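Local coordinates for protein putative glucoamylase (Bacteroides uniformis, PDB 4GL3) that probably acts as a glucoamylase-like glycoside hydrolase, cleaving glycosidic bonds in a saccharide, at residues 77-82 against 146-151; 73-78 against 138-143; 233-238 against 279-284; 223-228 against 239-244; 42-47 against 375-380. All blocks are in the same frame, centred on the assembly; numbering follows the deposited sequence.

Contact 1 of 5, residues 77-82 against 146-151; sequences QGAERM and PTENRI
Two helices, 75-90 and 146-161, pack together where Ala79 and Met82 of the first face Thr147, Glu148 and Ile151 of the second. The short axes approach to 9.6 Å at a crossing angle of 41°, both running in the same general sense. No hydrogen bond joins the segments, and methyl groups do most of the work. CB of Ala79 lies 3.9 Å from CG2 of Thr147. OG1 of Thr147 sits beside its own backbone N (chi1 -62°), which leaves CG2 as the branch that meets the other helix. Such helix-on-helix packing is consistent with the alpha-helical toroids known in the six-hairpin clan, in which the family is placed. Ile151 makes the closest approach between the segments, its CD1 lying 3.5 Å from the carbonyl O of Ala79 and 3.9 Å from CB of Met82. The side chains of Ile151 and Met82 cross at about a right angle, with CG of Met82 4.0 Å from CG2 of Ile151. Beyond CG the selenomethionine chain bends (chi2 66°) and leads off toward Val61 and Ile64 of helix 54-69. Glu148 lays OE2 4.1 Å from CB of Ala79; OE2 also forms a salt bridge with NE of Arg75, and OE1 accepts from N of Lys143. Leu83, one residue farther along the first helix, extends the apolar seam by touching Thr147 and Ile151.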
# COMPACT_ATOMS: atom_id res chain seq x y z
N GLN A 77 -5.87 16.93 16.82
CA GLN A 77 -6.65 16.85 15.59
C GLN A 77 -6.57 15.49 14.97
O GLN A 77 -7.59 14.97 14.49
CB GLN A 77 -6.22 17.87 14.55
CG GLN A 77 -6.52 19.31 14.90
CD GLN A 77 -5.85 20.26 13.90
OE1 GLN A 77 -4.66 20.17 13.62
NE2 GLN A 77 -6.64 21.14 13.34
N GLY A 78 -5.38 14.92 14.95
CA GLY A 78 -5.18 13.66 14.33
C GLY A 78 -5.89 12.52 15.06
O GLY A 78 -6.48 11.63 14.44
N ALA A 79 -5.85 12.58 16.39
CA ALA A 79 -6.54 11.60 17.25
C ALA A 79 -8.05 11.69 17.06
O ALA A 79 -8.76 10.67 16.99
CB ALA A 79 -6.15 11.83 18.71
N GLU A 80 -8.56 12.91 16.95
CA GLU A 80 -9.99 13.12 16.75
C GLU A 80 -10.45 12.46 15.46
O GLU A 80 -11.45 11.70 15.43
CB GLU A 80 -10.31 14.62 16.77
CG GLU A 80 -11.77 14.96 16.47
CD GLU A 80 -12.00 16.46 16.50
OE1 GLU A 80 -11.17 17.22 15.92
OE2 GLU A 80 -12.99 16.87 17.11
N ARG A 81 -9.69 12.71 14.38
CA ARG A 81 -9.97 12.08 13.08
C ARG A 81 -9.88 10.54 13.17
O ARG A 81 -10.74 9.83 12.67
CB ARG A 81 -8.99 12.59 12.01
CG ARG A 81 -9.21 12.05 10.58
CD ARG A 81 -10.55 12.45 9.99
NE ARG A 81 -10.70 13.90 9.88
CZ ARG A 81 -10.37 14.62 8.81
NH1 ARG A 81 -9.92 14.05 7.70
NH2 ARG A 81 -10.55 15.91 8.82
N MSE A 82 -8.81 10.03 13.77
CA MSE A 82 -8.62 8.61 13.91
C MSE A 82 -9.79 7.95 14.67
O MSE A 82 -10.27 6.88 14.27
CB MSE A 82 -7.30 8.32 14.66
CG MSE A 82 -6.92 6.85 14.71
SE MSE A 82 -6.50 6.07 12.98
CE MSE A 82 -5.37 7.52 12.35
N PRO A 146 -9.15 9.97 27.12
CA PRO A 146 -10.33 9.26 26.65
C PRO A 146 -10.30 8.93 25.16
O PRO A 146 -10.71 7.82 24.79
CB PRO A 146 -11.47 10.22 26.99
CG PRO A 146 -10.97 10.94 28.24
CD PRO A 146 -9.50 11.12 27.99
N THR A 147 -9.82 9.85 24.32
CA THR A 147 -9.80 9.62 22.89
C THR A 147 -8.86 8.47 22.51
O THR A 147 -9.23 7.58 21.73
CB THR A 147 -9.43 10.89 22.13
OG1 THR A 147 -10.42 11.88 22.39
CG2 THR A 147 -9.34 10.66 20.65
N GLU A 148 -7.66 8.45 23.07
CA GLU A 148 -6.66 7.49 22.62
C GLU A 148 -6.90 6.14 23.30
O GLU A 148 -6.62 5.11 22.72
CB GLU A 148 -5.22 7.99 22.83
CG GLU A 148 -4.97 9.31 22.11
CD GLU A 148 -3.51 9.67 21.93
OE1 GLU A 148 -2.60 8.83 22.20
OE2 GLU A 148 -3.26 10.82 21.47
N ASN A 149 -7.46 6.15 24.50
CA ASN A 149 -7.85 4.89 25.13
C ASN A 149 -8.88 4.19 24.24
O ASN A 149 -8.79 2.98 24.04
CB ASN A 149 -8.40 5.09 26.54
CG ASN A 149 -7.33 5.52 27.53
OD1 ASN A 149 -6.13 5.37 27.29
ND2 ASN A 149 -7.77 6.07 28.67
N ARG A 150 -9.79 4.98 23.68
CA ARG A 150 -10.90 4.44 22.90
C ARG A 150 -10.42 3.99 21.51
O ARG A 150 -10.85 2.97 21.02
CB ARG A 150 -11.98 5.49 22.76
CG ARG A 150 -13.26 5.02 22.09
CD ARG A 150 -14.26 4.48 23.11
NE ARG A 150 -14.28 3.02 23.17
CZ ARG A 150 -15.13 2.23 22.51
NH1 ARG A 150 -16.08 2.74 21.72
NH2 ARG A 150 -15.04 0.90 22.65
N ILE A 151 -9.53 4.77 20.89
CA ILE A 151 -8.87 4.35 19.67
C ILE A 151 -8.24 2.97 19.81
O ILE A 151 -8.46 2.09 18.99
CB ILE A 151 -7.77 5.35 19.21
CG1 ILE A 151 -8.38 6.66 18.67
CG2 ILE A 151 -6.94 4.72 18.11
CD1 ILE A 151 -7.42 7.84 18.55

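Contact 2 of 5, residues 73-78 against 138-143; sequences VTREQG and HQYFTK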
# COMPACT_ATOMS: atom_id res chain seq x y z
N VAL A 73 -0.86 18.52 11.06
CA VAL A 73 -2.01 18.69 11.98
C VAL A 73 -1.50 18.49 13.42
O VAL A 73 -0.40 17.94 13.62
CB VAL A 73 -3.18 17.68 11.70
CG1 VAL A 73 -3.83 17.95 10.34
CG2 VAL A 73 -2.72 16.22 11.81
N THR A 74 -2.27 18.91 14.42
CA THR A 74 -1.90 18.64 15.80
C THR A 74 -2.26 17.18 16.17
O THR A 74 -3.05 16.48 15.50
CB THR A 74 -2.55 19.58 16.82
OG1 THR A 74 -3.94 19.26 16.91
CG2 THR A 74 -2.31 21.10 16.51
N ARG A 75 -1.64 16.71 17.24
CA ARG A 75 -1.93 15.39 17.72
C ARG A 75 -3.39 15.24 18.14
O ARG A 75 -3.97 14.19 17.97
CB ARG A 75 -1.06 15.02 18.92
CG ARG A 75 -1.03 13.51 19.10
CD ARG A 75 -0.73 13.16 20.51
NE ARG A 75 -0.82 11.73 20.78
CZ ARG A 75 0.15 10.84 20.60
NH1 ARG A 75 1.32 11.16 20.05
NH2 ARG A 75 -0.07 9.61 20.96
N GLU A 76 -3.95 16.28 18.74
CA GLU A 76 -5.35 16.27 19.14
C GLU A 76 -6.22 16.19 17.88
O GLU A 76 -7.18 15.43 17.87
CB GLU A 76 -5.70 17.50 19.99
CG GLU A 76 -4.97 17.59 21.34
CD GLU A 76 -3.43 17.75 21.21
OE1 GLU A 76 -2.91 18.50 20.32
OE2 GLU A 76 -2.69 17.09 21.98
N GLN A 77 -5.87 16.93 16.82
CA GLN A 77 -6.65 16.85 15.59
C GLN A 77 -6.57 15.49 14.97
O GLN A 77 -7.59 14.97 14.49
CB GLN A 77 -6.22 17.87 14.55
CG GLN A 77 -6.52 19.31 14.90
CD GLN A 77 -5.85 20.26 13.90
OE1 GLN A 77 -4.66 20.17 13.62
NE2 GLN A 77 -6.64 21.14 13.34
N GLY A 78 -5.38 14.92 14.95
CA GLY A 78 -5.18 13.66 14.33
C GLY A 78 -5.89 12.52 15.06
O GLY A 78 -6.48 11.63 14.44
N HIS A 138 -2.58 1.73 16.54
CA HIS A 138 -2.63 1.15 17.90
C HIS A 138 -1.32 1.38 18.69
O HIS A 138 -1.34 1.65 19.86
CB HIS A 138 -2.95 -0.37 17.84
CG HIS A 138 -3.17 -0.99 19.19
ND1 HIS A 138 -2.12 -1.46 19.96
CD2 HIS A 138 -4.30 -1.23 19.89
CE1 HIS A 138 -2.60 -1.92 21.11
NE2 HIS A 138 -3.92 -1.80 21.10
N GLN A 139 -0.20 1.26 18.01
CA GLN A 139 1.10 1.43 18.63
C GLN A 139 1.53 2.87 18.74
O GLN A 139 2.48 3.16 19.47
CB GLN A 139 2.17 0.63 17.85
CG GLN A 139 1.86 -0.87 17.84
CD GLN A 139 1.82 -1.49 19.23
OE1 GLN A 139 0.75 -1.74 19.79
NE2 GLN A 139 3.01 -1.68 19.82
N TYR A 140 0.84 3.79 18.05
CA TYR A 140 1.21 5.23 18.11
C TYR A 140 0.39 6.01 19.14
O TYR A 140 0.93 6.82 19.89
CB TYR A 140 0.96 5.88 16.75
CG TYR A 140 1.31 7.36 16.71
CD1 TYR A 140 2.65 7.79 16.67
CD2 TYR A 140 0.32 8.33 16.69
CE1 TYR A 140 2.98 9.13 16.62
CE2 TYR A 140 0.64 9.68 16.65
CZ TYR A 140 1.97 10.07 16.60
OH TYR A 140 2.26 11.37 16.58
N PHE A 141 -0.93 5.80 19.15
CA PHE A 141 -1.85 6.53 20.07
C PHE A 141 -1.91 5.93 21.47
O PHE A 141 -2.94 5.37 21.87
CB PHE A 141 -3.26 6.61 19.46
CG PHE A 141 -3.31 7.44 18.22
CD1 PHE A 141 -3.29 8.81 18.30
CD2 PHE A 141 -3.32 6.85 16.99
CE1 PHE A 141 -3.29 9.59 17.16
CE2 PHE A 141 -3.35 7.61 15.84
CZ PHE A 141 -3.36 8.99 15.94
N THR A 142 -0.81 6.11 22.21
CA THR A 142 -0.56 5.43 23.47
C THR A 142 -0.85 6.29 24.70
O THR A 142 -0.61 5.84 25.80
CB THR A 142 0.92 4.99 23.55
OG1 THR A 142 1.74 6.14 23.41
CG2 THR A 142 1.29 4.06 22.43
N LYS A 143 -1.37 7.50 24.54
CA LYS A 143 -1.66 8.37 25.69
C LYS A 143 -2.82 7.83 26.51
O LYS A 143 -3.75 7.25 25.98
CB LYS A 143 -2.03 9.78 25.22
CG LYS A 143 -0.97 10.48 24.41
CD LYS A 143 -1.23 11.96 24.39
CE LYS A 143 0.03 12.73 24.08
NZ LYS A 143 -0.24 14.15 24.39
O HOH W 1 2.43 13.80 18.99
O HOH W 2 3.18 8.89 19.69
O HOH W 3 -2.53 14.73 23.04
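Arg75 reaches out from the first turn of helix 75-90, which a capping box opens, to an inverse gamma turn centred on Phe141 at the end of helix 124-140; there its guanidinium lies between Tyr140 and Lys143. CE2 of Tyr140 is over one face, with the ring and guanidinium planes 23° apart. Over the opposite face, in one of the two conformers of Lys143, comes CE of Lys143, 3.6 Å from NE of Arg75. NH2 of Arg75 donates to the carbonyl O of Tyr140 at 3.2 Å, a bent bond tilted from both the carbonyl and the guanidinium planes. A water in the guanidinium plane adds a second link, accepting from NH1 of Arg75 at 3.0 Å and donating to the same Tyr140 O. Farther out, the carboxylate of Glu148 beside NE probably eases the closeness of the lysine charge, and Glu69 takes a hydrogen bond with OH of Tyr140. In the capping box that starts the helix carrying Arg75, N of Gln77 donates to OG1 of Thr74 at 3.0 Å, and in return N of Thr74 donates to OE1 of Gln77 at 2.8 Å, nearly straight at 171° and on a lone pair.

Contact 3 of 5, residues 233-238 against 279-284; sequences YGIKLP and TLINRA
The strand holding Ile235 and Leu237 runs over helix 279-284, where Ile281 meets both, with 9.3 Å between the short axes and 128° between their N-to-C directions. It is the second strand of a beta-hairpin, 227-232 paired with 235-239, laid on the long helix 271-288. Ile281 fills the middle of the interface. Its CG1 lies 3.8 Å from CB of Ile235, the two side chains sliding past each other in opposite directions, and chi2 of 162° carries CD1 onward to within 3.7 Å of CB of Leu237. Ile235 sends its own CD1 to CB of Leu280, 3.9 Å away, and these two chains cross at about a right angle. An alanine at Ile235 would keep the CB contact but would probably open a gap beside Ile281 and leave CB of Leu280 without the methyl that covers it. Tyr233 and Gly234 make the hairpin bend, both with positive phi and with backbone angles consistent with a type I' turn. From that bend the Tyr233 ring lies over the helix backbone, its centre facing the carbonyl carbon of Ala284, while CB of Ala284 comes 3.6 Å from CG of Tyr233.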
# COMPACT_ATOMS: atom_id res chain seq x y z
N TYR A 233 19.24 -7.22 -16.53
CA TYR A 233 20.23 -6.11 -16.57
C TYR A 233 21.31 -6.31 -15.49
O TYR A 233 21.69 -5.39 -14.78
CB TYR A 233 19.54 -4.74 -16.39
CG TYR A 233 18.32 -4.55 -17.26
CD1 TYR A 233 18.43 -4.20 -18.63
CD2 TYR A 233 17.07 -4.77 -16.75
CE1 TYR A 233 17.29 -4.06 -19.42
CE2 TYR A 233 15.94 -4.63 -17.53
CZ TYR A 233 16.06 -4.28 -18.86
OH TYR A 233 14.91 -4.17 -19.57
N GLY A 234 21.77 -7.55 -15.34
CA GLY A 234 22.85 -7.84 -14.39
C GLY A 234 22.40 -7.90 -12.94
O GLY A 234 23.22 -8.08 -12.07
N ILE A 235 21.11 -7.78 -12.66
CA ILE A 235 20.60 -7.81 -11.26
C ILE A 235 19.76 -9.06 -10.98
O ILE A 235 18.79 -9.35 -11.67
CB ILE A 235 19.79 -6.53 -10.95
CG1 ILE A 235 20.63 -5.26 -11.25
CG2 ILE A 235 19.30 -6.52 -9.51
CD1 ILE A 235 19.83 -4.01 -11.61
N LYS A 236 20.11 -9.77 -9.91
CA LYS A 236 19.45 -10.98 -9.52
C LYS A 236 18.15 -10.58 -8.81
O LYS A 236 18.18 -9.80 -7.84
CB LYS A 236 20.37 -11.78 -8.58
CG LYS A 236 20.09 -13.28 -8.52
CD LYS A 236 20.36 -13.89 -7.14
CE LYS A 236 19.17 -13.68 -6.20
NZ LYS A 236 19.39 -14.18 -4.81
N LEU A 237 17.00 -11.08 -9.28
CA LEU A 237 15.70 -10.82 -8.67
C LEU A 237 15.20 -12.08 -7.92
O LEU A 237 14.82 -13.06 -8.58
CB LEU A 237 14.67 -10.43 -9.76
CG LEU A 237 13.23 -10.09 -9.34
CD1 LEU A 237 13.17 -8.88 -8.41
CD2 LEU A 237 12.37 -9.88 -10.59
N PRO A 238 15.20 -12.06 -6.56
CA PRO A 238 14.85 -13.31 -5.82
C PRO A 238 13.48 -13.88 -6.14
O PRO A 238 13.35 -15.09 -6.36
CB PRO A 238 14.94 -12.89 -4.35
CG PRO A 238 15.93 -11.74 -4.34
CD PRO A 238 15.73 -11.02 -5.66
N THR A 279 13.17 -2.59 -7.65
CA THR A 279 13.27 -1.16 -7.97
C THR A 279 14.31 -0.86 -9.04
O THR A 279 14.06 -0.09 -9.97
CB THR A 279 13.56 -0.36 -6.68
OG1 THR A 279 12.50 -0.61 -5.74
CG2 THR A 279 13.75 1.16 -6.95
N LEU A 280 15.48 -1.48 -8.95
CA LEU A 280 16.59 -1.12 -9.87
C LEU A 280 16.36 -1.74 -11.24
O LEU A 280 16.69 -1.16 -12.25
CB LEU A 280 17.94 -1.54 -9.29
CG LEU A 280 18.39 -0.70 -8.09
CD1 LEU A 280 19.83 -1.01 -7.69
CD2 LEU A 280 18.26 0.79 -8.41
N ILE A 281 15.77 -2.92 -11.28
CA ILE A 281 15.36 -3.54 -12.54
C ILE A 281 14.28 -2.71 -13.28
O ILE A 281 14.39 -2.50 -14.49
CB ILE A 281 14.91 -4.99 -12.30
CG1 ILE A 281 16.14 -5.86 -11.95
CG2 ILE A 281 14.14 -5.53 -13.50
CD1 ILE A 281 15.76 -7.18 -11.26
N ASN A 282 13.27 -2.24 -12.56
CA ASN A 282 12.21 -1.38 -13.13
C ASN A 282 12.83 -0.11 -13.73
O ASN A 282 12.58 0.27 -14.90
CB ASN A 282 11.18 -1.11 -12.01
CG ASN A 282 9.87 -0.54 -12.51
OD1 ASN A 282 9.79 0.66 -12.80
ND2 ASN A 282 8.82 -1.40 -12.58
N ARG A 283 13.73 0.50 -12.96
CA ARG A 283 14.49 1.63 -13.46
C ARG A 283 15.35 1.29 -14.66
O ARG A 283 15.38 2.06 -15.63
CB ARG A 283 15.35 2.24 -12.34
CG ARG A 283 16.24 3.37 -12.81
CD ARG A 283 17.09 3.91 -11.66
NE ARG A 283 18.03 4.95 -12.07
CZ ARG A 283 19.26 4.72 -12.51
NH1 ARG A 283 19.71 3.48 -12.61
NH2 ARG A 283 20.06 5.72 -12.84
N ALA A 284 16.08 0.18 -14.61
CA ALA A 284 16.95 -0.21 -15.73
C ALA A 284 16.12 -0.44 -16.99
O ALA A 284 16.56 -0.07 -18.09
CB ALA A 284 17.82 -1.46 -15.41

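Contact 4 of 5, residues 223-228 against 239-244; sequences ANTFLN and LGNNHG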
# COMPACT_ATOMS: atom_id res chain seq x y z
N ALA A 223 4.42 -20.99 -6.62
CA ALA A 223 3.72 -20.41 -7.78
C ALA A 223 4.72 -20.09 -8.87
O ALA A 223 5.90 -19.93 -8.59
CB ALA A 223 2.93 -19.14 -7.37
N ASN A 224 4.29 -20.08 -10.13
CA ASN A 224 5.12 -19.62 -11.24
C ASN A 224 5.71 -18.22 -11.00
O ASN A 224 6.81 -17.90 -11.50
CB ASN A 224 4.32 -19.57 -12.54
CG ASN A 224 3.74 -20.92 -12.95
OD1 ASN A 224 4.31 -21.99 -12.70
ND2 ASN A 224 2.60 -20.86 -13.59
N THR A 225 4.98 -17.40 -10.24
CA THR A 225 5.31 -16.02 -9.92
C THR A 225 6.06 -15.86 -8.57
O THR A 225 6.32 -14.73 -8.15
CB THR A 225 4.01 -15.17 -9.86
OG1 THR A 225 3.10 -15.77 -8.92
CG2 THR A 225 3.34 -15.06 -11.28
N PHE A 226 6.38 -16.97 -7.89
CA PHE A 226 7.09 -16.91 -6.61
C PHE A 226 8.61 -16.98 -6.78
O PHE A 226 9.23 -15.94 -6.98
CB PHE A 226 6.53 -17.91 -5.58
CG PHE A 226 7.02 -17.65 -4.18
CD1 PHE A 226 6.64 -16.49 -3.52
CD2 PHE A 226 7.90 -18.52 -3.56
CE1 PHE A 226 7.11 -16.21 -2.27
CE2 PHE A 226 8.39 -18.24 -2.30
CZ PHE A 226 7.99 -17.08 -1.65
N LEU A 227 9.24 -18.14 -6.72
CA LEU A 227 10.70 -18.18 -6.82
C LEU A 227 11.09 -17.74 -8.22
O LEU A 227 10.49 -18.18 -9.20
CB LEU A 227 11.30 -19.56 -6.50
CG LEU A 227 11.18 -20.08 -5.05
CD1 LEU A 227 11.92 -21.42 -4.92
CD2 LEU A 227 11.73 -19.07 -4.04
N ASN A 228 12.05 -16.81 -8.31
CA ASN A 228 12.52 -16.32 -9.59
C ASN A 228 14.02 -16.58 -9.67
O ASN A 228 14.47 -17.58 -10.25
CB ASN A 228 12.14 -14.83 -9.74
CG ASN A 228 12.45 -14.27 -11.12
OD1 ASN A 228 13.43 -14.67 -11.73
ND2 ASN A 228 11.59 -13.36 -11.63
N LEU A 239 12.48 -13.01 -6.20
CA LEU A 239 11.08 -13.39 -6.33
C LEU A 239 10.33 -12.58 -7.41
O LEU A 239 10.72 -11.46 -7.79
CB LEU A 239 10.36 -13.21 -4.98
CG LEU A 239 10.91 -13.88 -3.69
CD1 LEU A 239 10.12 -13.38 -2.46
CD2 LEU A 239 10.89 -15.41 -3.82
N GLY A 240 9.21 -13.13 -7.87
CA GLY A 240 8.25 -12.35 -8.64
C GLY A 240 8.14 -12.77 -10.11
O GLY A 240 8.92 -13.60 -10.61
N ASN A 241 7.17 -12.16 -10.77
CA ASN A 241 6.81 -12.44 -12.16
C ASN A 241 8.02 -12.41 -13.08
O ASN A 241 8.80 -11.44 -13.09
CB ASN A 241 5.78 -11.38 -12.60
CG ASN A 241 5.08 -11.76 -13.87
OD1 ASN A 241 5.65 -11.73 -14.97
ND2 ASN A 241 3.80 -12.09 -13.73
N ASN A 242 8.14 -13.42 -13.92
CA ASN A 242 9.26 -13.48 -14.86
C ASN A 242 9.21 -12.44 -16.03
O ASN A 242 10.08 -11.58 -16.13
CB ASN A 242 9.35 -14.93 -15.40
CG ASN A 242 10.52 -15.14 -16.34
OD1 ASN A 242 11.46 -14.35 -16.38
ND2 ASN A 242 10.48 -16.23 -17.07
N HIS A 243 8.21 -12.57 -16.91
CA HIS A 243 8.01 -11.69 -18.07
C HIS A 243 7.87 -10.23 -17.61
O HIS A 243 8.36 -9.31 -18.26
CB HIS A 243 6.75 -12.17 -18.86
CG HIS A 243 6.40 -11.34 -20.07
ND1 HIS A 243 5.30 -10.49 -20.10
CD2 HIS A 243 6.97 -11.26 -21.30
CE1 HIS A 243 5.23 -9.91 -21.29
NE2 HIS A 243 6.23 -10.36 -22.04
N GLY A 244 7.26 -10.04 -16.45
CA GLY A 244 7.10 -8.69 -15.91
C GLY A 244 8.29 -8.13 -15.16
O GLY A 244 8.22 -7.02 -14.63
O HOH W 4 6.16 -15.65 -13.65
O HOH W 5 9.34 -16.23 -11.63
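Gly240 is pressed against two successive carbonyls, those of Thr225 and Phe226, so that two neighbouring backbone oxygens are engaged by one residue. N of Gly240 donates to O of Phe226 at 2.9 Å with an angle of 161° at the hydrogen, and the alpha carbon of Gly240 makes a CA-H...O contact of 3.1 Å with O of Thr225. The backbone angles of Gly240 (112°/173°) would jam a CB against the carbonyl O of Leu239, so the absence of a side chain lets the chain take this course. One residue back, Leu227 and Leu239 form an antiparallel non-hydrogen-bonded pair at the open end of the hairpin. Leu239 lies side by side with Phe226 and puts CD2 over the centre of the Phe226 ring, 4.0 Å from the centroid, a CH-pi contact. The same CD2 is 3.8 Å from CD2 of Leu227. ND2 of Asn228 donates to O of Gly240 at 2.9 Å, from above the carbonyl plane. OD1 of Asn228 accepts from the backbone N of Arg230, and ND2 has a second partner in OH of Tyr232. Beyond the glycine, OD1 of Asn241 takes N of Gly244 at 2.8 Å, an Asx motif. A water joins O of Asn224 to N of Asn242. With peptide groups, side-chain amides and water supplying the polar links, the loop leaving the hairpin is fixed without any charged pair.

Contact 5 of 5, residues 42-47 against 375-380; sequences HERSNG and SYLAID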
# COMPACT_ATOMS: atom_id res chain seq x y z
N HIS A 42 -11.48 8.72 -0.50
CA HIS A 42 -12.04 8.44 -1.81
C HIS A 42 -11.08 7.54 -2.61
O HIS A 42 -9.85 7.65 -2.50
CB HIS A 42 -12.24 9.72 -2.62
CG HIS A 42 -13.42 10.53 -2.23
ND1 HIS A 42 -13.37 11.51 -1.26
CD2 HIS A 42 -14.68 10.55 -2.72
CE1 HIS A 42 -14.56 12.06 -1.15
NE2 HIS A 42 -15.37 11.50 -2.02
N GLU A 43 -11.64 6.69 -3.47
CA GLU A 43 -10.83 5.87 -4.34
C GLU A 43 -10.05 6.76 -5.31
O GLU A 43 -8.90 6.46 -5.65
CB GLU A 43 -11.71 4.86 -5.13
CG GLU A 43 -11.09 4.23 -6.40
CD GLU A 43 -10.03 3.07 -6.25
OE1 GLU A 43 -9.92 2.30 -5.20
OE2 GLU A 43 -9.28 2.93 -7.29
N ARG A 44 -10.70 7.82 -5.78
CA ARG A 44 -10.07 8.75 -6.75
C ARG A 44 -10.74 10.14 -6.64
O ARG A 44 -11.83 10.26 -6.08
CB ARG A 44 -10.19 8.21 -8.19
CG ARG A 44 -11.63 8.00 -8.65
CD ARG A 44 -11.78 7.56 -10.11
NE ARG A 44 -10.89 6.47 -10.50
CZ ARG A 44 -9.83 6.56 -11.32
NH1 ARG A 44 -9.45 7.73 -11.86
NH2 ARG A 44 -9.14 5.46 -11.59
N SER A 45 -10.08 11.17 -7.18
CA SER A 45 -10.57 12.51 -7.16
C SER A 45 -11.61 12.75 -8.26
O SER A 45 -12.26 13.77 -8.24
CB SER A 45 -9.40 13.49 -7.37
OG SER A 45 -8.71 13.22 -8.60
N ASN A 46 -11.74 11.87 -9.25
CA ASN A 46 -12.68 12.14 -10.35
C ASN A 46 -13.67 10.96 -10.54
O ASN A 46 -13.94 10.54 -11.66
CB ASN A 46 -11.91 12.49 -11.65
CG ASN A 46 -11.02 11.34 -12.15
OD1 ASN A 46 -10.67 10.42 -11.39
ND2 ASN A 46 -10.63 11.41 -13.44
N GLY A 47 -14.20 10.44 -9.43
CA GLY A 47 -15.13 9.28 -9.43
C GLY A 47 -16.45 9.63 -8.74
O GLY A 47 -16.92 10.78 -8.78
N SER A 375 -6.27 12.88 -12.66
CA SER A 375 -6.74 12.28 -11.46
C SER A 375 -5.65 12.15 -10.40
O SER A 375 -4.45 12.22 -10.67
CB SER A 375 -7.21 10.85 -11.79
OG SER A 375 -6.17 10.20 -12.48
N TYR A 376 -6.12 11.93 -9.19
CA TYR A 376 -5.36 11.39 -8.07
C TYR A 376 -6.10 10.16 -7.52
O TYR A 376 -7.34 10.17 -7.42
CB TYR A 376 -5.29 12.42 -6.94
CG TYR A 376 -4.75 13.74 -7.33
CD1 TYR A 376 -5.56 14.71 -7.84
CD2 TYR A 376 -3.38 14.00 -7.21
CE1 TYR A 376 -5.04 15.96 -8.20
CE2 TYR A 376 -2.85 15.21 -7.58
CZ TYR A 376 -3.68 16.18 -8.08
OH TYR A 376 -3.12 17.40 -8.44
N LEU A 377 -5.35 9.14 -7.14
CA LEU A 377 -5.89 7.90 -6.58
C LEU A 377 -5.34 7.68 -5.18
O LEU A 377 -4.13 7.81 -4.95
CB LEU A 377 -5.51 6.70 -7.46
CG LEU A 377 -6.37 6.39 -8.69
CD1 LEU A 377 -6.51 7.58 -9.61
CD2 LEU A 377 -5.76 5.17 -9.44
N ALA A 378 -6.21 7.29 -4.24
CA ALA A 378 -5.77 6.95 -2.87
C ALA A 378 -4.60 5.99 -2.87
O ALA A 378 -3.65 6.14 -2.07
CB ALA A 378 -6.90 6.33 -2.04
N ILE A 379 -4.69 4.92 -3.65
CA ILE A 379 -3.69 3.85 -3.53
C ILE A 379 -2.33 4.23 -4.15
O ILE A 379 -1.36 3.58 -3.87
CB ILE A 379 -4.19 2.47 -4.09
CG1 ILE A 379 -4.50 2.58 -5.59
CG2 ILE A 379 -5.38 1.94 -3.24
CD1 ILE A 379 -5.12 1.32 -6.24
N ASP A 380 -2.28 5.27 -4.97
CA ASP A 380 -1.02 5.81 -5.51
C ASP A 380 -0.45 6.96 -4.62
O ASP A 380 0.76 7.06 -4.42
CB ASP A 380 -1.25 6.26 -6.95
CG ASP A 380 -1.59 5.05 -7.92
OD1 ASP A 380 -1.27 3.89 -7.60
OD2 ASP A 380 -2.11 5.27 -9.05
O HOH W 6 -7.34 4.36 -4.87
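Glu43, Arg44 and Ser45 run beside Tyr376, Leu377 and Ala378, and backbone hydrogen bonds hold the two together. N of Ser45 donates to O of Tyr376 at 2.9 Å, nearly along the C=O axis, while N of Ala378 reaches O of Glu43 at 3.1 Å from well above the carbonyl plane. CA of Arg44 adds a CA-H...O contact of 3.1 Å to O of Tyr376. The serine side chain also takes part: OG of Ser45 accepts from N of Tyr376 at 3.0 Å and lies at the edge of the tyrosine ring. The backbone bonds make a single beta bridge, Arg44 with Leu377, that joins a loop near the start of the chain to the N-terminus of helix 378-393, whose N-cap is Leu377, closing more than three hundred residues. A water extends this, donating to O of Glu43 at 2.7 Å and accepting from N of Ile379. In the packing, CB of Ala378 lies 3.3 Å from O of His42. Charge and apolar packing meet at Arg44. CD1 of Leu377 sits over one guanidinium face, 3.7 Å from NH1 of Arg44, and NH1 donates to OD1 of Asn46 at 3.0 Å, in plane and on a lone pair. The same NH1 forms a salt bridge with Asp307, which also bonds OG of Ser375. An alanine in place of Arg44 would probably leave Asp307 without this positive mate and Asn46 freer to turn.

In the fold
Contacts 1 and 2 share helix 75-90 and lie 6 Å apart, centre to centre, joined by the salt bridge of Glu148 to Arg75. Contact 1 is the buried one, and apolar; contacts 2 to 5 are all partly buried, and contact 2 relies on a cation, a carbonyl and waters. Contacts 3 and 4, their centres 13 Å apart on the opposite side of the chain's centre, hold one beta-hairpin: its strand packs on a helix through aliphatic groups in contact 3, and its ends are tied by backbone and side-chain amide hydrogen bonds in contact 4. Contact 5 is closest to the chain's centre. Bridging backbones far apart in sequence, it encloses the other four within the loop it closes.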